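Local coordinates for protein transcriptional regulator WhiB1 (Mycobacterium tuberculosis H37Rv, PDB 6ONO) that binds a nitric-oxide-reactive [4Fe-4S] cluster and acts as a transcriptional repressor, probably redox-responsive, whose apo-form binds its own promoter, at residues D2-K6 and E45-W49; A33-C37 and V59-S64; A50-D56 and R68-K72. One frame throughout, in Å; residues are numbered along the deposited sequence. Where two conformers were deposited one is given.

Interaction 1. Residues D2-K6 and E45-W49; sequences DWRHK and ECLSW. With SF4 (iron/sulfur cluster), chain E.
Trp3 lays one face of its indole along helix 43-53, and two CH-pi contacts hold it there. Glu45 CB stands over the five-membered ring, 3.7 Å from Trp3 CG, while Cys46 CA lies over the six-membered ring, 3.7 Å from Trp3 CH2. The ring reaches the helix because Trp3 CG sits between the backbone N and the carbonyl carbon (chi1 58°). Farther along the helix, Trp3 CZ2 meets Trp49 CB at 3.7 Å; the two indoles are inclined at 55°.

Arg4 adds a cation-pi contact. Its extended chain runs past the other face of Trp3, where CG packs, and ends above the six-membered ring of Trp49, with Arg4 CZ 4.4 Å from the ring centroid and almost on the normal. The guanidinium stands on edge, its plane 89° from the indole, pointing NH2 at the ring: Arg4 NH2 lies 3.1 Å from Trp49 CH2. Arg4 NH1 is hydrogen-bonded to the backbone of another protein chain, which also packs on Trp3.

Beside the indole, Cys46 SG, oblique to its six-membered ring, binds an iron of the cluster (FE3) at 2.2 Å, and sulfide S2 lies at the edge of the Trp3 ring. The N-terminal 3-10 segment thus packs its tryptophan against the helix that carries one cysteine ligand of the [4Fe-4S] site of a WhiB protein.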
loop_
_atom_site.group_PDB
_atom_site.type_symbol
_atom_site.label_atom_id
_atom_site.label_comp_id
_atom_site.label_asym_id
_atom_site.label_seq_id
_atom_site.Cartn_x
_atom_site.Cartn_y
_atom_site.Cartn_z
ATOM N N ASP A 2 -5.050 -15.802 13.743
ATOM C CA ASP A 2 -4.837 -14.686 12.825
ATOM C C ASP A 2 -5.371 -14.977 11.429
ATOM O O ASP A 2 -5.026 -15.988 10.810
ATOM C CB ASP A 2 -3.346 -14.329 12.754
ATOM C CG ASP A 2 -3.075 -13.046 11.970
ATOM O OD1 ASP A 2 -4.027 -12.428 11.440
ATOM O OD2 ASP A 2 -1.894 -12.653 11.881
ATOM N N TRP A 3 -6.205 -14.054 10.940
ATOM C CA TRP A 3 -6.897 -14.237 9.672
ATOM C C TRP A 3 -5.959 -14.103 8.481
ATOM O O TRP A 3 -6.273 -14.612 7.399
ATOM C CB TRP A 3 -8.029 -13.223 9.527
ATOM C CG TRP A 3 -7.586 -11.792 9.615
ATOM C CD1 TRP A 3 -7.480 -11.027 10.744
ATOM C CD2 TRP A 3 -7.162 -10.959 8.527
ATOM N NE1 TRP A 3 -7.042 -9.762 10.420
ATOM C CE2 TRP A 3 -6.831 -9.699 9.069
ATOM C CE3 TRP A 3 -7.045 -11.151 7.143
ATOM C CZ2 TRP A 3 -6.392 -8.635 8.271
ATOM C CZ3 TRP A 3 -6.607 -10.102 6.362
ATOM C CH2 TRP A 3 -6.281 -8.861 6.929
ATOM N N ARG A 4 -4.841 -13.391 8.643
ATOM C CA ARG A 4 -3.913 -13.200 7.535
ATOM C C ARG A 4 -3.342 -14.524 7.050
ATOM O O ARG A 4 -2.883 -14.609 5.906
ATOM C CB ARG A 4 -2.783 -12.249 7.943
ATOM C CG ARG A 4 -3.226 -10.797 8.112
ATOM C CD ARG A 4 -2.071 -9.898 8.571
ATOM N NE ARG A 4 -2.507 -8.515 8.731
ATOM C CZ ARG A 4 -2.291 -7.550 7.839
ATOM N NH1 ARG A 4 -1.629 -7.808 6.721
ATOM N NH2 ARG A 4 -2.742 -6.321 8.059
ATOM N N HIS A 5 -3.354 -15.557 7.896
ATOM C CA HIS A 5 -2.899 -16.873 7.461
ATOM C C HIS A 5 -3.776 -17.425 6.345
ATOM O O HIS A 5 -3.303 -18.214 5.521
ATOM C CB HIS A 5 -2.899 -17.850 8.641
ATOM C CG HIS A 5 -1.868 -17.551 9.685
ATOM N ND1 HIS A 5 -2.198 -17.163 10.967
ATOM C CD2 HIS A 5 -0.516 -17.608 9.648
ATOM C CE1 HIS A 5 -1.093 -16.984 11.671
ATOM N NE2 HIS A 5 -0.059 -17.247 10.893
ATOM N N LYS A 6 -5.041 -17.014 6.289
ATOM C CA LYS A 6 -5.989 -17.529 5.310
ATOM C C LYS A 6 -6.195 -16.599 4.117
ATOM O O LYS A 6 -7.103 -16.834 3.314
ATOM C CB LYS A 6 -7.324 -17.832 5.989
ATOM C CG LYS A 6 -7.256 -19.026 6.949
ATOM C CD LYS A 6 -8.622 -19.353 7.544
ATOM C CE LYS A 6 -8.965 -18.467 8.737
ATOM N NZ LYS A 6 -8.085 -18.718 9.916
ATOM N N GLU A 45 -13.013 -9.943 7.722
ATOM C CA GLU A 45 -11.906 -9.603 8.612
ATOM C C GLU A 45 -10.930 -8.648 7.937
ATOM O O GLU A 45 -10.464 -7.680 8.554
ATOM C CB GLU A 45 -11.170 -10.868 9.049
ATOM C CG GLU A 45 -11.948 -11.820 9.948
ATOM C CD GLU A 45 -13.029 -12.586 9.214
ATOM O OE1 GLU A 45 -13.089 -12.499 7.969
ATOM O OE2 GLU A 45 -13.805 -13.300 9.883
ATOM N N CYS A 46 -10.601 -8.905 6.670
ATOM C CA CYS A 46 -9.711 -8.008 5.939
ATOM C C CYS A 46 -10.301 -6.604 5.848
ATOM O O CYS A 46 -9.622 -5.612 6.140
ATOM C CB CYS A 46 -9.433 -8.566 4.544
ATOM S SG CYS A 46 -8.265 -7.587 3.595
ATOM N N LEU A 47 -11.564 -6.500 5.416
ATOM C CA LEU A 47 -12.195 -5.191 5.303
ATOM C C LEU A 47 -12.239 -4.493 6.650
ATOM O O LEU A 47 -11.950 -3.296 6.744
ATOM C CB LEU A 47 -13.616 -5.319 4.739
ATOM C CG LEU A 47 -14.364 -3.981 4.676
ATOM C CD1 LEU A 47 -13.670 -2.996 3.736
ATOM C CD2 LEU A 47 -15.801 -4.202 4.245
ATOM N N SER A 48 -12.634 -5.217 7.700
ATOM C CA SER A 48 -12.696 -4.628 9.031
ATOM C C SER A 48 -11.342 -4.051 9.432
ATOM O O SER A 48 -11.258 -2.914 9.905
ATOM C CB SER A 48 -13.156 -5.676 10.048
ATOM O OG SER A 48 -14.257 -6.421 9.554
ATOM N N TRP A 49 -10.272 -4.824 9.248
ATOM C CA TRP A 49 -8.952 -4.329 9.629
ATOM C C TRP A 49 -8.544 -3.119 8.793
ATOM O O TRP A 49 -8.002 -2.144 9.330
ATOM C CB TRP A 49 -7.922 -5.439 9.493
ATOM C CG TRP A 49 -6.631 -5.107 10.133
ATOM C CD1 TRP A 49 -6.273 -5.336 11.430
ATOM C CD2 TRP A 49 -5.510 -4.479 9.512
ATOM N NE1 TRP A 49 -4.996 -4.891 11.655
ATOM C CE2 TRP A 49 -4.502 -4.365 10.489
ATOM C CE3 TRP A 49 -5.254 -4.008 8.217
ATOM C CZ2 TRP A 49 -3.259 -3.795 10.219
ATOM C CZ3 TRP A 49 -4.019 -3.449 7.953
ATOM C CH2 TRP A 49 -3.042 -3.341 8.945
HETATM FE FE1 SF4 E . -6.479 -10.477 0.331
HETATM FE FE2 SF4 E . -8.874 -9.601 -0.617
HETATM FE FE3 SF4 E . -8.201 -9.165 2.006
HETATM FE FE4 SF4 E . -8.756 -11.691 1.157
HETATM S S1 SF4 E . -10.189 -9.939 1.197
HETATM S S2 SF4 E . -7.029 -11.053 2.471
HETATM S S3 SF4 E . -7.942 -11.622 -0.974
HETATM S S4 SF4 E . -7.141 -8.308 0.172
#

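Interaction 2. Residues A33-C37 and V59-S64; sequences AKLVC and VWGGMS. With SF4 (iron/sulfur cluster), chain E.
This contact forms one wall of the [4Fe-4S] pocket of the WhiB fold, where helix 27-38 faces the glycine-bearing type I' beta turn Trp60-Met63. The turn is closed by backbone bonds in both directions between Trp60 and Met63, and Gly61 and Gly62 take its two central positions, both with positive phi. Lacking side chains there, the turn can come close to cluster and helix together: Gly61 CA approaches sulfide S1 to 3.5 Å, and Gly62 lies against Cys37.

Cys37 carries the cluster side of the contact. Its SG lies anti to the carbonyl carbon (chi1 -63°), which directs it to the iron FE2 at 2.3 Å. On the same helix Val36 turns its CG1 branch to sulfide S3, 3.8 Å away, so consecutive residues line the pocket.

Away from the cluster, the wall is apolar and then charged. Ala33 CB meets the branched end of Val59, 4.0 Å from Val59 CB. Lys34 stretches its extended chain alongside the turn, with its methylene groups passing the carbonyl of Gly62, and Lys34 CE comes within 3.6 Å of Gly62 O. The ammonium group continues to a salt bridge with Glu67, whose carboxylate also accepts from Ser64 N at the start of helix 65-71. The helix, the turn and the next helix are thereby linked through one acid. At the cluster, the cysteine thiolate packs on the backbone of the turn, Cys37 SG lying 3.3 Å from Gly62 N.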
loop_
_atom_site.group_PDB
_atom_site.type_symbol
_atom_site.label_atom_id
_atom_site.label_comp_id
_atom_site.label_asym_id
_atom_site.label_seq_id
_atom_site.Cartn_x
_atom_site.Cartn_y
_atom_site.Cartn_z
ATOM N N ALA A 33 -8.774 -7.621 -8.891
ATOM C CA ALA A 33 -8.483 -7.772 -7.462
ATOM C C ALA A 33 -9.716 -8.228 -6.669
ATOM O O ALA A 33 -9.635 -9.118 -5.797
ATOM C CB ALA A 33 -7.942 -6.460 -6.899
ATOM N N LYS A 34 -10.866 -7.600 -6.929
ATOM C CA LYS A 34 -12.088 -7.975 -6.231
ATOM C C LYS A 34 -12.451 -9.434 -6.476
ATOM O O LYS A 34 -13.026 -10.075 -5.597
ATOM C CB LYS A 34 -13.242 -7.078 -6.665
ATOM C CG LYS A 34 -13.217 -5.680 -6.101
ATOM C CD LYS A 34 -14.440 -4.902 -6.596
ATOM C CE LYS A 34 -14.511 -3.545 -5.937
ATOM N NZ LYS A 34 -15.768 -2.835 -6.257
ATOM N N LEU A 35 -12.153 -9.962 -7.666
ATOM C CA LEU A 35 -12.406 -11.377 -7.925
ATOM C C LEU A 35 -11.628 -12.267 -6.968
ATOM O O LEU A 35 -12.119 -13.330 -6.566
ATOM C CB LEU A 35 -12.053 -11.732 -9.366
ATOM C CG LEU A 35 -13.066 -11.268 -10.410
ATOM C CD1 LEU A 35 -12.608 -11.678 -11.795
ATOM C CD2 LEU A 35 -14.427 -11.828 -10.107
ATOM N N VAL A 36 -10.406 -11.870 -6.613
ATOM C CA VAL A 36 -9.649 -12.607 -5.606
ATOM C C VAL A 36 -10.344 -12.507 -4.258
ATOM O O VAL A 36 -10.571 -13.515 -3.574
ATOM C CB VAL A 36 -8.199 -12.093 -5.527
ATOM C CG1 VAL A 36 -7.415 -12.881 -4.475
ATOM C CG2 VAL A 36 -7.517 -12.166 -6.891
ATOM N N CYS A 37 -10.701 -11.286 -3.856
ATOM C CA CYS A 37 -11.367 -11.129 -2.560
ATOM C C CYS A 37 -12.650 -11.955 -2.471
ATOM O O CYS A 37 -13.021 -12.424 -1.386
ATOM C CB CYS A 37 -11.669 -9.659 -2.304
ATOM S SG CYS A 37 -10.198 -8.637 -2.190
ATOM N N VAL A 59 -6.934 -2.181 -2.793
ATOM C CA VAL A 59 -8.145 -2.978 -2.634
ATOM C C VAL A 59 -7.960 -3.898 -1.429
ATOM O O VAL A 59 -7.007 -4.693 -1.377
ATOM C CB VAL A 59 -8.447 -3.790 -3.905
ATOM C CG1 VAL A 59 -9.659 -4.663 -3.704
ATOM C CG2 VAL A 59 -8.633 -2.862 -5.135
ATOM N N TRP A 60 -8.855 -3.767 -0.449
ATOM C CA TRP A 60 -8.902 -4.599 0.745
ATOM C C TRP A 60 -10.327 -5.078 0.920
ATOM O O TRP A 60 -11.270 -4.321 0.673
ATOM C CB TRP A 60 -8.498 -3.841 2.019
ATOM C CG TRP A 60 -7.131 -3.204 1.995
ATOM C CD1 TRP A 60 -6.685 -2.237 1.135
ATOM C CD2 TRP A 60 -6.052 -3.464 2.898
ATOM N NE1 TRP A 60 -5.390 -1.889 1.441
ATOM C CE2 TRP A 60 -4.975 -2.629 2.515
ATOM C CE3 TRP A 60 -5.886 -4.325 3.988
ATOM C CZ2 TRP A 60 -3.748 -2.629 3.187
ATOM C CZ3 TRP A 60 -4.671 -4.324 4.658
ATOM C CH2 TRP A 60 -3.620 -3.479 4.255
ATOM N N GLY A 61 -10.477 -6.334 1.343
ATOM C CA GLY A 61 -11.767 -6.876 1.731
ATOM C C GLY A 61 -12.854 -6.744 0.681
ATOM O O GLY A 61 -14.029 -6.573 1.015
ATOM N N GLY A 62 -12.474 -6.818 -0.590
ATOM C CA GLY A 62 -13.432 -6.687 -1.672
ATOM C C GLY A 62 -13.906 -5.281 -1.963
ATOM O O GLY A 62 -14.880 -5.131 -2.705
HETATM N N MSE A 63 -13.269 -4.254 -1.390
HETATM C CA MSE A 63 -13.610 -2.850 -1.668
HETATM C C MSE A 63 -12.394 -2.075 -2.203
HETATM O O MSE A 63 -11.275 -2.261 -1.715
HETATM C CB MSE A 63 -14.122 -2.129 -0.407
HETATM C CG MSE A 63 -15.318 -2.752 0.293
HETATM SE SE MSE A 63 -16.234 -1.376 1.343
HETATM C CE MSE A 63 -17.160 -0.464 -0.086
ATOM N N SER A 64 -12.625 -1.185 -3.167
ATOM C CA SER A 64 -11.576 -0.320 -3.676
ATOM C C SER A 64 -11.329 0.825 -2.704
ATOM O O SER A 64 -12.104 1.064 -1.773
ATOM C CB SER A 64 -11.943 0.244 -5.051
ATOM O OG SER A 64 -12.937 1.239 -4.927
HETATM FE FE1 SF4 E . -6.479 -10.477 0.331
HETATM FE FE2 SF4 E . -8.874 -9.601 -0.617
HETATM FE FE3 SF4 E . -8.201 -9.165 2.006
HETATM FE FE4 SF4 E . -8.756 -11.691 1.157
HETATM S S1 SF4 E . -10.189 -9.939 1.197
HETATM S S2 SF4 E . -7.029 -11.053 2.471
HETATM S S3 SF4 E . -7.942 -11.622 -0.974
HETATM S S4 SF4 E . -7.141 -8.308 0.172
#

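Interaction 3. Residues A50-D56 and R68-K72; sequences ALNTGQD and RRALK
Leu51 and Arg68 bury the most surface here, and the leucine lies slantwise over the arginine. The CD2 branch of Leu51 rests against the aliphatic part of Arg68, 4.0 Å from Arg68 CB and equally near its CD, while the CD1 branch turns to Leu71 CD2 at 4.1 Å. Leu51 thus wedges between two residues one turn apart on helix 65-71.

Arg68 then bends at chi3 (-50°), lifting its guanidinium from the leucine to the chain that leaves helix 43-53. Arg68 NH2 donates to Gln55 O at 2.7 Å in a nearly straight bond (175°). The carbonyl oxygen lies in the guanidinium plane, but the donor stands above the carbonyl plane. A water beside the same guanidinium edge accepts from Arg68 NE at 2.8 Å and donates to Gln55 O at 2.9 Å, with a weak bond to Ala50 O. Gln55 O is therefore gripped both directly and through water. Arg68 NH1 holds Gly58 O, which extends the hold farther along the same loop.

Lys72 sends an extended chain across Leu51, its CE 4.0 Å from Leu51 CB; the position of its amino end is doubtful. On the loop side Arg69 NH2 lies near Asp56, but the guanidinium of Arg69 forms salt bridges with Glu65 and Asp66.

Helix 43-53 ends here in a Schellman motif, marked by the bond from Gln55 N to Ala50 O and by Gly54 at positive phi, and helix 65-71 packs beside this end, with Trp60 of the intervening loop touching Ala50, Gln55 and Arg68.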
loop_
_atom_site.group_PDB
_atom_site.type_symbol
_atom_site.label_atom_id
_atom_site.label_comp_id
_atom_site.label_asym_id
_atom_site.label_seq_id
_atom_site.Cartn_x
_atom_site.Cartn_y
_atom_site.Cartn_z
ATOM N N ALA A 50 -8.810 -3.157 7.483
ATOM C CA ALA A 50 -8.469 -2.021 6.631
ATOM C C ALA A 50 -9.199 -0.761 7.072
ATOM O O ALA A 50 -8.598 0.319 7.133
ATOM C CB ALA A 50 -8.788 -2.335 5.169
ATOM N N LEU A 51 -10.500 -0.878 7.375
ATOM C CA LEU A 51 -11.267 0.278 7.832
ATOM C C LEU A 51 -10.786 0.750 9.197
ATOM O O LEU A 51 -10.590 1.952 9.408
ATOM C CB LEU A 51 -12.757 -0.047 7.884
ATOM C CG LEU A 51 -13.462 -0.338 6.554
ATOM C CD1 LEU A 51 -14.888 -0.745 6.812
ATOM C CD2 LEU A 51 -13.404 0.851 5.600
ATOM N N ASN A 52 -10.563 -0.179 10.132
ATOM C CA ASN A 52 -10.229 0.238 11.486
ATOM C C ASN A 52 -8.843 0.859 11.554
ATOM O O ASN A 52 -8.613 1.757 12.372
ATOM C CB ASN A 52 -10.335 -0.935 12.464
ATOM C CG ASN A 52 -11.778 -1.305 12.787
ATOM O OD1 ASN A 52 -12.677 -0.461 12.733
ATOM N ND2 ASN A 52 -12.001 -2.568 13.144
ATOM N N THR A 53 -7.915 0.426 10.700
ATOM C CA THR A 53 -6.587 1.023 10.710
ATOM C C THR A 53 -6.422 2.148 9.692
ATOM O O THR A 53 -5.388 2.819 9.704
ATOM C CB THR A 53 -5.513 -0.053 10.458
ATOM O OG1 THR A 53 -5.700 -0.610 9.154
ATOM C CG2 THR A 53 -5.606 -1.167 11.495
ATOM N N GLY A 54 -7.415 2.408 8.852
ATOM C CA GLY A 54 -7.326 3.554 7.967
ATOM C C GLY A 54 -6.411 3.348 6.779
ATOM O O GLY A 54 -5.658 4.260 6.412
ATOM N N GLN A 55 -6.416 2.156 6.196
ATOM C CA GLN A 55 -5.623 1.889 4.999
ATOM C C GLN A 55 -6.253 2.616 3.818
ATOM O O GLN A 55 -7.312 2.218 3.325
ATOM C CB GLN A 55 -5.543 0.388 4.753
ATOM C CG GLN A 55 -4.956 -0.403 5.926
ATOM C CD GLN A 55 -3.576 0.073 6.364
ATOM O OE1 GLN A 55 -2.746 0.468 5.540
ATOM N NE2 GLN A 55 -3.316 0.019 7.669
ATOM N N ASP A 56 -5.616 3.697 3.366
ATOM C CA ASP A 56 -6.258 4.546 2.367
ATOM C C ASP A 56 -6.045 4.047 0.941
ATOM O O ASP A 56 -6.914 4.255 0.094
ATOM C CB ASP A 56 -5.745 5.979 2.493
ATOM C CG ASP A 56 -6.417 6.736 3.613
ATOM O OD1 ASP A 56 -7.317 6.155 4.262
ATOM O OD2 ASP A 56 -6.049 7.908 3.839
ATOM N N ARG A 68 -13.966 2.562 0.043
ATOM C CA ARG A 68 -13.748 2.672 1.482
ATOM C C ARG A 68 -13.711 4.130 1.909
ATOM O O ARG A 68 -14.216 4.486 2.977
ATOM C CB ARG A 68 -12.451 1.950 1.882
ATOM C CG ARG A 68 -12.472 0.450 1.553
ATOM C CD ARG A 68 -11.408 -0.317 2.329
ATOM N NE ARG A 68 -10.097 0.318 2.195
ATOM C CZ ARG A 68 -9.311 0.210 1.130
ATOM N NH1 ARG A 68 -9.707 -0.511 0.100
ATOM N NH2 ARG A 68 -8.129 0.838 1.101
ATOM N N ARG A 69 -13.115 4.993 1.083
ATOM C CA ARG A 69 -13.033 6.410 1.428
ATOM C C ARG A 69 -14.412 7.044 1.498
ATOM O O ARG A 69 -14.704 7.832 2.409
ATOM C CB ARG A 69 -12.165 7.140 0.409
ATOM C CG ARG A 69 -12.042 8.613 0.674
ATOM C CD ARG A 69 -10.960 9.233 -0.191
ATOM N NE ARG A 69 -9.661 8.587 -0.010
ATOM C CZ ARG A 69 -9.052 7.863 -0.944
ATOM N NH1 ARG A 69 -9.626 7.694 -2.128
ATOM N NH2 ARG A 69 -7.869 7.317 -0.699
ATOM N N ALA A 70 -15.285 6.702 0.553
ATOM C CA ALA A 70 -16.635 7.234 0.618
ATOM C C ALA A 70 -17.355 6.729 1.855
ATOM O O ALA A 70 -18.241 7.413 2.378
ATOM C CB ALA A 70 -17.411 6.866 -0.647
ATOM N N LEU A 71 -16.981 5.543 2.351
ATOM C CA LEU A 71 -17.617 5.047 3.573
ATOM C C LEU A 71 -17.300 5.929 4.782
ATOM O O LEU A 71 -18.164 6.140 5.642
ATOM C CB LEU A 71 -17.196 3.600 3.824
ATOM C CG LEU A 71 -18.035 2.661 4.685
ATOM C CD1 LEU A 71 -19.557 2.761 4.430
ATOM C CD2 LEU A 71 -17.542 1.257 4.404
ATOM N N LYS A 72 -16.076 6.459 4.876
ATOM C CA LYS A 72 -15.683 7.295 6.019
ATOM C C LYS A 72 -15.693 8.772 5.631
ATOM O O LYS A 72 -14.652 9.385 5.403
ATOM C CB LYS A 72 -14.310 6.901 6.542
ATOM C CG LYS A 72 -14.120 5.451 6.877
ATOM C CD LYS A 72 -12.714 5.300 7.399
ATOM C CE LYS A 72 -12.491 3.989 8.086
ATOM N NZ LYS A 72 -11.159 4.010 8.749
HETATM O O HOH W 1 -9.903 1.799 4.620
#

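How the interactions relate
From the N terminus, interaction 1 closes the longest loop, bringing the 3-10 turn at 3-6 back to helix 43-53 around the whole of helix 27-38. Interaction 2 opens inside that loop, on helix 27-38, and closes beyond it at 59-64, so the two cross. Interaction 3 starts after interaction 1 has closed and joins the end of helix 43-53 to helix 65-71; it crosses interaction 2, whose second segment lies between its own. Interactions 1 and 2 meet the same cluster through different irons. Trp60, carried by segment 59-64, reaches both other contacts, packing on Trp49 of interaction 1 and on both segments of interaction 3.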